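Local coordinates for protein beta2-microglobulin (Anolis carolinensis, PDB 7CPO) that serves as the light chain of the green anole MHC class I molecule, packing against the heavy chain and probably supporting its display of peptides, at residues P5-Y10 with C80-I85; T22-A27 with L65-V70; A27-P32 with D59-R64. All coordinates share one frame; numbering follows the deposited sequence.

Contact 1: P5-Y10 with C80-I85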
loop_
_atom_site.group_PDB
_atom_site.type_symbol
_atom_site.label_atom_id
_atom_site.label_comp_id
_atom_site.label_asym_id
_atom_site.label_seq_id
_atom_site.Cartn_x
_atom_site.Cartn_y
_atom_site.Cartn_z
ATOM N N PRO B 5 -0.467 11.099 -9.234
ATOM C CA PRO B 5 -1.243 10.389 -8.214
ATOM C C PRO B 5 -2.695 10.165 -8.617
ATOM O O PRO B 5 -3.349 11.048 -9.173
ATOM C CB PRO B 5 -1.141 11.313 -6.991
ATOM C CG PRO B 5 -0.710 12.627 -7.517
ATOM C CD PRO B 5 0.157 12.318 -8.695
ATOM N N SER B 6 -3.189 8.957 -8.334
ATOM C CA SER B 6 -4.620 8.688 -8.238
ATOM C C SER B 6 -5.034 8.885 -6.785
ATOM O O SER B 6 -4.433 8.292 -5.878
ATOM C CB SER B 6 -4.947 7.262 -8.677
ATOM O OG SER B 6 -4.663 7.088 -10.052
ATOM N N VAL B 7 -6.051 9.712 -6.563
ATOM C CA VAL B 7 -6.371 10.223 -5.237
ATOM C C VAL B 7 -7.835 9.935 -4.927
ATOM O O VAL B 7 -8.673 9.857 -5.826
ATOM C CB VAL B 7 -6.048 11.734 -5.155
ATOM C CG1 VAL B 7 -6.435 12.348 -3.784
ATOM C CG2 VAL B 7 -4.581 11.950 -5.444
ATOM N N GLN B 8 -8.136 9.750 -3.642
ATOM C CA GLN B 8 -9.486 9.450 -3.192
ATOM C C GLN B 8 -9.656 9.978 -1.774
ATOM O O GLN B 8 -8.757 9.839 -0.943
ATOM C CB GLN B 8 -9.750 7.946 -3.256
ATOM C CG GLN B 8 -11.093 7.493 -2.765
ATOM C CD GLN B 8 -11.555 6.235 -3.479
ATOM O OE1 GLN B 8 -11.919 6.281 -4.655
ATOM N NE2 GLN B 8 -11.532 5.102 -2.775
ATOM N N VAL B 9 -10.801 10.598 -1.511
ATOM C CA VAL B 9 -11.130 11.146 -0.201
ATOM C C VAL B 9 -12.398 10.474 0.311
ATOM O O VAL B 9 -13.309 10.159 -0.464
ATOM C CB VAL B 9 -11.308 12.678 -0.259
ATOM C CG1 VAL B 9 -10.013 13.343 -0.714
ATOM C CG2 VAL B 9 -12.484 13.059 -1.172
ATOM N N TYR B 10 -12.458 10.243 1.624
ATOM C CA TYR B 10 -13.585 9.507 2.192
ATOM C C TYR B 10 -13.556 9.641 3.710
ATOM O O TYR B 10 -12.516 9.958 4.299
ATOM C CB TYR B 10 -13.552 8.024 1.791
ATOM C CG TYR B 10 -12.183 7.389 1.986
ATOM C CD1 TYR B 10 -11.911 6.600 3.101
ATOM C CD2 TYR B 10 -11.158 7.601 1.065
ATOM C CE1 TYR B 10 -10.649 6.034 3.289
ATOM C CE2 TYR B 10 -9.899 7.056 1.250
ATOM C CZ TYR B 10 -9.649 6.266 2.356
ATOM O OH TYR B 10 -8.399 5.720 2.517
ATOM N N CYS B 80 -9.041 17.805 0.104
ATOM C CA CYS B 80 -7.670 17.341 0.187
ATOM C C CYS B 80 -6.868 18.018 -0.914
ATOM O O CYS B 80 -7.265 17.998 -2.078
ATOM C CB CYS B 80 -7.606 15.808 0.060
ATOM S SG CYS B 80 -5.931 15.177 -0.174
ATOM N N LYS B 81 -5.749 18.622 -0.544
ATOM C CA LYS B 81 -4.875 19.300 -1.487
ATOM C C LYS B 81 -3.635 18.443 -1.707
ATOM O O LYS B 81 -2.863 18.207 -0.770
ATOM C CB LYS B 81 -4.502 20.685 -0.962
ATOM C CG LYS B 81 -3.637 21.525 -1.884
ATOM C CD LYS B 81 -3.208 22.796 -1.154
ATOM C CE LYS B 81 -1.948 23.407 -1.747
ATOM N NZ LYS B 81 -1.536 24.646 -1.008
ATOM N N VAL B 82 -3.445 17.987 -2.944
ATOM C CA VAL B 82 -2.324 17.132 -3.331
ATOM C C VAL B 82 -1.385 17.932 -4.227
ATOM O O VAL B 82 -1.812 18.473 -5.254
ATOM C CB VAL B 82 -2.811 15.868 -4.062
ATOM C CG1 VAL B 82 -1.617 15.037 -4.550
ATOM C CG2 VAL B 82 -3.745 15.053 -3.172
ATOM N N GLU B 83 -0.111 17.991 -3.847
ATOM C CA GLU B 83 0.935 18.592 -4.668
ATOM C C GLU B 83 1.958 17.529 -5.051
ATOM O O GLU B 83 2.386 16.740 -4.198
ATOM C CB GLU B 83 1.624 19.731 -3.924
ATOM C CG GLU B 83 0.668 20.696 -3.292
ATOM C CD GLU B 83 1.342 21.529 -2.239
ATOM O OE1 GLU B 83 1.041 21.357 -1.037
ATOM O OE2 GLU B 83 2.202 22.340 -2.618
ATOM N N HIS B 84 2.358 17.516 -6.323
ATOM C CA HIS B 84 3.275 16.499 -6.828
ATOM C C HIS B 84 3.949 17.004 -8.094
ATOM O O HIS B 84 3.392 17.823 -8.825
ATOM C CB HIS B 84 2.550 15.176 -7.111
ATOM C CG HIS B 84 3.465 14.050 -7.478
ATOM N ND1 HIS B 84 3.467 13.469 -8.728
ATOM C CD2 HIS B 84 4.411 13.399 -6.761
ATOM C CE1 HIS B 84 4.371 12.507 -8.764
ATOM N NE2 HIS B 84 4.954 12.441 -7.582
ATOM N N ILE B 85 5.140 16.458 -8.362
ATOM C CA ILE B 85 5.968 16.891 -9.492
ATOM C C ILE B 85 5.223 16.802 -10.819
ATOM O O ILE B 85 5.522 17.555 -11.752
ATOM C CB ILE B 85 7.262 16.057 -9.530
ATOM C CG1 ILE B 85 8.233 16.599 -10.575
ATOM C CG2 ILE B 85 6.942 14.612 -9.806
ATOM C CD1 ILE B 85 9.259 17.515 -9.998
#
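Here the two sheets of an immunoglobulin C1-set sandwich meet face to face: strand 6-10 belongs to one, strand 80-83 to the other, and the two run nearly antiparallel. Across this interface there are no hydrogen bonds, only side chains. Packing is equally close at the two ends: Val9 CG1 sits 3.5 Å from Cys80 CB at one, and Pro5 CD lies 3.5 Å from His84 ND1 at the other, where Pro5 crosses His84 obliquely. Between them Val7 and Val82 meet more loosely, tip to tip, Val82 CG2 lying 3.9 Å from Val7 CG1. Cys80 turns its SG anti to the backbone N (chi1 169°) and joins Cys25 in the disulfide of the core. The His84 imidazole is pinned by both nitrogens, ND1 to Thr86 OG1 and NE2 to Pro32 O. Lys81 and Glu83 leave on the far side and stay partly exposed, while Gln8 and Tyr10 serve the heavy chain, Gln8 NE2 bonding to Leu234 O and Tyr10 OH to Pro237 O of that chain. Exposed Ile85 takes no part across the interface, yet its CG2 rests 3.5 Å above one face of the His84 ring, offset toward the rim.

Contact 2: T22-A27 with L65-V70; sequences TFHCYA and LVYAKV
Leu65, Thr22 and Phe23 lose the most surface where strands 22-27 and 65-70 run antiparallel as neighbours. In Leu65, CG anti to the backbone N (chi1 177°) and a chi2 near 70° carry CD1 across to the partner strand. That methyl settles between two residues, 4.0 Å from His24 CB and also 4.0 Å from Tyr26 CB, and it comes in at the edge of the His24 ring. The Leu65 and Tyr26 side chains cross at about a right angle. Thr22, toward the other end of the same face, stands beside Tyr67 and points the same way; its CG2, anti to the backbone N, lies 3.9 Å from Tyr67 CD1. Between Thr22 and Leu65 on this face, His24 runs alongside Tyr67, with His24 CD2 3.7 Å from Tyr67 CB, and its NE2 accepts from Ser239 N of the heavy chain. Phe23 works differently, mainly through its backbone. Its N donates to Ala68 O at 3.0 Å, and its carbonyl takes both Ala68 N and a CA-H contact from Tyr67 CA. The ring itself swings away to the opposite face, toward Leu95, leaving CB near Val70. Cys25 and Val66 form the other hydrogen-bonded pair, with Cys25 N to Val66 O short at 2.7 Å and almost straight (171°). The face of Thr22, His24, Tyr26 and Tyr67 meets the heavy chain, while that of Phe23, Cys25 and Val66 turns to the disulfide-linked core, the arrangement of the C1-set immunoglobulin domain of beta2-microglobulin.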
loop_
_atom_site.group_PDB
_atom_site.type_symbol
_atom_site.label_atom_id
_atom_site.label_comp_id
_atom_site.label_asym_id
_atom_site.label_seq_id
_atom_site.Cartn_x
_atom_site.Cartn_y
_atom_site.Cartn_z
ATOM N N THR B 22 -13.627 9.795 10.818
ATOM C CA THR B 22 -12.257 9.996 10.373
ATOM C C THR B 22 -12.278 10.350 8.903
ATOM O O THR B 22 -12.895 9.647 8.097
ATOM C CB THR B 22 -11.397 8.758 10.606
ATOM O OG1 THR B 22 -11.485 8.384 11.978
ATOM C CG2 THR B 22 -9.941 9.038 10.241
ATOM N N PHE B 23 -11.617 11.445 8.568
ATOM C CA PHE B 23 -11.494 11.909 7.199
ATOM C C PHE B 23 -10.165 11.415 6.651
ATOM O O PHE B 23 -9.130 11.605 7.292
ATOM C CB PHE B 23 -11.555 13.437 7.165
ATOM C CG PHE B 23 -11.415 14.030 5.794
ATOM C CD1 PHE B 23 -12.261 13.640 4.762
ATOM C CD2 PHE B 23 -10.456 14.997 5.546
ATOM C CE1 PHE B 23 -12.138 14.199 3.503
ATOM C CE2 PHE B 23 -10.324 15.560 4.287
ATOM C CZ PHE B 23 -11.170 15.161 3.265
ATOM N N HIS B 24 -10.190 10.792 5.473
ATOM C CA HIS B 24 -8.996 10.235 4.849
ATOM C C HIS B 24 -8.752 10.861 3.489
ATOM O O HIS B 24 -9.693 11.135 2.743
ATOM C CB HIS B 24 -9.095 8.720 4.635
ATOM C CG HIS B 24 -9.490 7.943 5.852
ATOM N ND1 HIS B 24 -10.789 7.896 6.317
ATOM C CD2 HIS B 24 -8.765 7.136 6.670
ATOM C CE1 HIS B 24 -10.843 7.110 7.382
ATOM N NE2 HIS B 24 -9.630 6.637 7.618
ATOM N N CYS B 25 -7.479 11.037 3.153
ATOM C CA CYS B 25 -7.058 11.310 1.788
ATOM C C CYS B 25 -5.964 10.315 1.406
ATOM O O CYS B 25 -4.970 10.162 2.126
ATOM C CB CYS B 25 -6.579 12.755 1.632
ATOM S SG CYS B 25 -6.028 13.136 -0.062
ATOM N N TYR B 26 -6.150 9.635 0.279
ATOM C CA TYR B 26 -5.309 8.509 -0.107
ATOM C C TYR B 26 -4.819 8.699 -1.534
ATOM O O TYR B 26 -5.615 8.956 -2.441
ATOM C CB TYR B 26 -6.073 7.195 0.032
ATOM C CG TYR B 26 -5.283 5.986 -0.377
ATOM C CD1 TYR B 26 -4.173 5.573 0.350
ATOM C CD2 TYR B 26 -5.646 5.247 -1.495
ATOM C CE1 TYR B 26 -3.449 4.454 -0.031
ATOM C CE2 TYR B 26 -4.928 4.140 -1.881
ATOM C CZ TYR B 26 -3.828 3.748 -1.148
ATOM O OH TYR B 26 -3.110 2.640 -1.533
ATOM N N ALA B 27 -3.513 8.587 -1.721
ATOM C CA ALA B 27 -2.871 8.756 -3.010
ATOM C C ALA B 27 -2.093 7.496 -3.333
ATOM O O ALA B 27 -1.469 6.900 -2.453
ATOM C CB ALA B 27 -1.926 9.955 -3.020
ATOM N N LEU B 65 -1.284 7.454 2.893
ATOM C CA LEU B 65 -2.569 7.725 3.513
ATOM C C LEU B 65 -2.409 8.845 4.532
ATOM O O LEU B 65 -1.427 8.881 5.280
ATOM C CB LEU B 65 -3.130 6.473 4.188
ATOM C CG LEU B 65 -4.451 6.689 4.927
ATOM C CD1 LEU B 65 -5.625 6.945 3.956
ATOM C CD2 LEU B 65 -4.714 5.500 5.817
ATOM N N VAL B 66 -3.370 9.769 4.539
ATOM C CA VAL B 66 -3.360 10.951 5.393
ATOM C C VAL B 66 -4.747 11.087 5.988
ATOM O O VAL B 66 -5.745 11.012 5.262
ATOM C CB VAL B 66 -2.982 12.219 4.605
ATOM C CG1 VAL B 66 -2.910 13.416 5.534
ATOM C CG2 VAL B 66 -1.637 12.023 3.882
ATOM N N TYR B 67 -4.827 11.264 7.301
ATOM C CA TYR B 67 -6.145 11.254 7.915
ATOM C C TYR B 67 -6.139 12.050 9.213
ATOM O O TYR B 67 -5.087 12.394 9.760
ATOM C CB TYR B 67 -6.639 9.818 8.145
ATOM C CG TYR B 67 -5.759 9.003 9.060
ATOM C CD1 TYR B 67 -6.026 8.917 10.421
ATOM C CD2 TYR B 67 -4.664 8.313 8.567
ATOM C CE1 TYR B 67 -5.211 8.176 11.271
ATOM C CE2 TYR B 67 -3.844 7.560 9.410
ATOM C CZ TYR B 67 -4.125 7.496 10.758
ATOM O OH TYR B 67 -3.312 6.752 11.589
ATOM N N ALA B 68 -7.351 12.345 9.694
ATOM C CA ALA B 68 -7.559 13.147 10.891
ATOM C C ALA B 68 -8.960 12.895 11.411
ATOM O O ALA B 68 -9.892 12.703 10.629
ATOM C CB ALA B 68 -7.365 14.640 10.624
ATOM N N LYS B 69 -9.091 12.860 12.731
ATOM C CA LYS B 69 -10.402 12.764 13.343
ATOM C C LYS B 69 -11.131 14.094 13.179
ATOM O O LYS B 69 -10.515 15.162 13.108
ATOM C CB LYS B 69 -10.285 12.386 14.821
ATOM C CG LYS B 69 -10.003 10.898 15.077
ATOM C CD LYS B 69 -10.330 10.486 16.523
ATOM C CE LYS B 69 -9.474 11.247 17.551
ATOM N NZ LYS B 69 -8.433 10.393 18.219
ATOM N N VAL B 70 -12.457 14.018 13.082
ATOM C CA VAL B 70 -13.272 15.198 12.830
ATOM C C VAL B 70 -14.706 14.872 13.213
ATOM O O VAL B 70 -15.097 13.704 13.268
ATOM C CB VAL B 70 -13.160 15.651 11.351
ATOM C CG1 VAL B 70 -14.037 14.787 10.454
ATOM C CG2 VAL B 70 -13.536 17.114 11.235
#

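Contact 3: A27-P32 with D59-R64; sequences AESFHP and DWTFER
Past Ala27 and Arg64, whose backbones exchange two hydrogen bonds, the strand turns a corner at Ser29 and the contact becomes one of aromatic side chains. Phe30 has CG in the crowded position between backbone N and carbonyl carbon (chi1 58°), which brings one face of its ring under Phe62 CB. This CH-pi contact puts the CB 4.0 Å from the Phe30 ring centroid. The Phe30 ring also meets that of His84 edge-to-face. Phe62 instead sets CG anti to its carbonyl carbon (chi1 -67°), so its ring turns an edge to Phe30 O, which also accepts a nearly straight bond from Phe62 N at 3.1 Å. Farther round that ring, Phe62 CE2 comes within 3.3 Å of His31 CD2, the two planes inclined at 45°. An alanine in place of Phe30 would remove the aromatic surface beneath Phe62 CB and would probably loosen the packing there and against the His84 ring. Thr61 also takes the crowded position, directing OG1 to Asp59 OD1 at 2.7 Å on the syn lone pair; Thr61 N reaches the same oxygen from above the carboxylate plane, closing an Asx turn. Glu28 OE1 and Glu63 OE2 lie 4.5 Å apart, and Lys57 bridges both, probably easing their repulsion. Among the surrounding strands, 49-56 flanks 62-64 and offers Leu54 to Phe62 and Arg64, 36-41 brings Ile37 against Ala27 from the other sheet, and just before strand 62-64 begins, Trp60 NE1 bonds to Asp123 OD1 of the heavy chain.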
loop_
_atom_site.group_PDB
_atom_site.type_symbol
_atom_site.label_atom_id
_atom_site.label_comp_id
_atom_site.label_asym_id
_atom_site.label_seq_id
_atom_site.Cartn_x
_atom_site.Cartn_y
_atom_site.Cartn_z
ATOM N N ALA B 27 -3.513 8.587 -1.721
ATOM C CA ALA B 27 -2.871 8.756 -3.010
ATOM C C ALA B 27 -2.093 7.496 -3.333
ATOM O O ALA B 27 -1.469 6.900 -2.453
ATOM C CB ALA B 27 -1.926 9.955 -3.020
ATOM N N GLU B 28 -2.127 7.095 -4.595
ATOM C CA GLU B 28 -1.439 5.891 -5.012
ATOM C C GLU B 28 -1.051 6.048 -6.474
ATOM O O GLU B 28 -1.463 6.995 -7.146
ATOM C CB GLU B 28 -2.307 4.645 -4.770
ATOM C CG GLU B 28 -3.513 4.477 -5.692
ATOM C CD GLU B 28 -4.096 3.070 -5.614
ATOM O OE1 GLU B 28 -3.753 2.349 -4.659
ATOM O OE2 GLU B 28 -4.897 2.677 -6.488
ATOM N N SER B 29 -0.211 5.129 -6.944
ATOM C CA SER B 29 0.160 5.005 -8.348
ATOM C C SER B 29 1.046 6.148 -8.840
ATOM O O SER B 29 1.133 6.378 -10.043
ATOM C CB SER B 29 -1.089 4.875 -9.226
ATOM O OG SER B 29 -1.879 3.783 -8.783
ATOM N N PHE B 30 1.753 6.851 -7.955
ATOM C CA PHE B 30 2.577 7.988 -8.357
ATOM C C PHE B 30 4.063 7.676 -8.207
ATOM O O PHE B 30 4.476 6.720 -7.548
ATOM C CB PHE B 30 2.221 9.250 -7.556
ATOM C CG PHE B 30 2.362 9.092 -6.054
ATOM C CD1 PHE B 30 3.539 9.456 -5.410
ATOM C CD2 PHE B 30 1.315 8.581 -5.291
ATOM C CE1 PHE B 30 3.671 9.310 -4.034
ATOM C CE2 PHE B 30 1.440 8.428 -3.918
ATOM C CZ PHE B 30 2.619 8.798 -3.291
ATOM N N HIS B 31 4.866 8.527 -8.831
ATOM C CA HIS B 31 6.309 8.416 -8.814
ATOM C C HIS B 31 6.905 9.735 -9.284
ATOM O O HIS B 31 6.370 10.342 -10.219
ATOM C CB HIS B 31 6.762 7.269 -9.718
ATOM C CG HIS B 31 8.111 6.737 -9.361
ATOM N ND1 HIS B 31 9.275 7.433 -9.619
ATOM C CD2 HIS B 31 8.481 5.587 -8.748
ATOM C CE1 HIS B 31 10.305 6.734 -9.178
ATOM N NE2 HIS B 31 9.851 5.612 -8.644
ATOM N N PRO B 32 7.993 10.235 -8.669
ATOM C CA PRO B 32 8.759 9.817 -7.483
ATOM C C PRO B 32 7.921 9.944 -6.199
ATOM O O PRO B 32 6.792 10.416 -6.277
ATOM C CB PRO B 32 9.941 10.791 -7.483
ATOM C CG PRO B 32 9.398 12.007 -8.139
ATOM C CD PRO B 32 8.539 11.477 -9.245
ATOM N N ASP B 59 4.347 -2.799 -8.887
ATOM C CA ASP B 59 4.701 -2.001 -10.056
ATOM C C ASP B 59 5.589 -0.814 -9.698
ATOM O O ASP B 59 5.870 0.028 -10.562
ATOM C CB ASP B 59 3.434 -1.534 -10.793
ATOM C CG ASP B 59 2.658 -0.452 -10.040
ATOM O OD1 ASP B 59 3.051 -0.050 -8.916
ATOM O OD2 ASP B 59 1.622 -0.000 -10.583
ATOM N N TRP B 60 5.993 -0.719 -8.430
ATOM C CA TRP B 60 6.958 0.208 -7.847
ATOM C C TRP B 60 6.326 1.551 -7.489
ATOM O O TRP B 60 7.009 2.384 -6.868
ATOM C CB TRP B 60 8.178 0.451 -8.751
ATOM C CG TRP B 60 8.906 -0.818 -9.136
ATOM C CD1 TRP B 60 8.914 -1.421 -10.369
ATOM C CD2 TRP B 60 9.730 -1.634 -8.286
ATOM N NE1 TRP B 60 9.700 -2.555 -10.336
ATOM C CE2 TRP B 60 10.211 -2.708 -9.073
ATOM C CE3 TRP B 60 10.134 -1.546 -6.946
ATOM C CZ2 TRP B 60 11.059 -3.697 -8.558
ATOM C CZ3 TRP B 60 10.982 -2.537 -6.432
ATOM C CH2 TRP B 60 11.430 -3.597 -7.243
ATOM N N THR B 61 5.060 1.790 -7.831
ATOM C CA THR B 61 4.450 3.078 -7.556
ATOM C C THR B 61 4.024 3.159 -6.099
ATOM O O THR B 61 3.613 2.170 -5.488
ATOM C CB THR B 61 3.246 3.336 -8.461
ATOM O OG1 THR B 61 2.223 2.366 -8.192
ATOM C CG2 THR B 61 3.657 3.290 -9.927
ATOM N N PHE B 62 4.104 4.365 -5.561
ATOM C CA PHE B 62 4.019 4.651 -4.141
ATOM C C PHE B 62 2.581 4.857 -3.670
ATOM O O PHE B 62 1.677 5.116 -4.462
ATOM C CB PHE B 62 4.861 5.877 -3.853
ATOM C CG PHE B 62 6.322 5.634 -4.055
ATOM C CD1 PHE B 62 7.079 5.050 -3.044
ATOM C CD2 PHE B 62 6.937 5.956 -5.261
ATOM C CE1 PHE B 62 8.435 4.809 -3.221
ATOM C CE2 PHE B 62 8.284 5.714 -5.452
ATOM C CZ PHE B 62 9.041 5.138 -4.427
ATOM N N GLU B 63 2.384 4.702 -2.357
ATOM C CA GLU B 63 1.095 4.906 -1.701
ATOM C C GLU B 63 1.307 5.692 -0.413
ATOM O O GLU B 63 2.334 5.548 0.258
ATOM C CB GLU B 63 0.381 3.591 -1.338
ATOM C CG GLU B 63 0.609 2.444 -2.285
ATOM C CD GLU B 63 0.174 1.107 -1.696
ATOM O OE1 GLU B 63 0.458 0.854 -0.497
ATOM O OE2 GLU B 63 -0.462 0.316 -2.433
ATOM N N ARG B 64 0.306 6.501 -0.057
ATOM C CA ARG B 64 0.372 7.343 1.132
ATOM C C ARG B 64 -1.039 7.658 1.604
ATOM O O ARG B 64 -1.881 8.097 0.811
ATOM C CB ARG B 64 1.135 8.641 0.847
ATOM C CG ARG B 64 1.167 9.623 2.019
ATOM C CD ARG B 64 2.229 9.234 3.033
ATOM N NE ARG B 64 3.569 9.543 2.545
ATOM C CZ ARG B 64 4.685 9.258 3.202
ATOM N NH1 ARG B 64 4.625 8.654 4.381
ATOM N NH2 ARG B 64 5.860 9.588 2.683
#

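Contacts 2 and 3 are successive lengths of one strand pairing: they share Ala27, their centres lie about 17 Å apart, and Tyr26 CD1 of the former touches Arg64 O of the latter at 3.4 Å. Contact 1 joins that sheet to the opposite one, its centre about 11 Å from each of the others. Besides the disulfide (Cys80 SG to Cys25 SG 2.0 Å), Tyr10 O of contact 1 probably accepts from His24 N of contact 2 at 2.7 Å. Toward contact 3, Ser6 N probably bonds to Glu28 O at 2.9 Å, alongside the His84 NE2 to Pro32 O bond of 3.0 Å. Contacts 2 and 3 are both nested within the loop that contact 1 closes, and all three send residues to the MHC class I heavy chain.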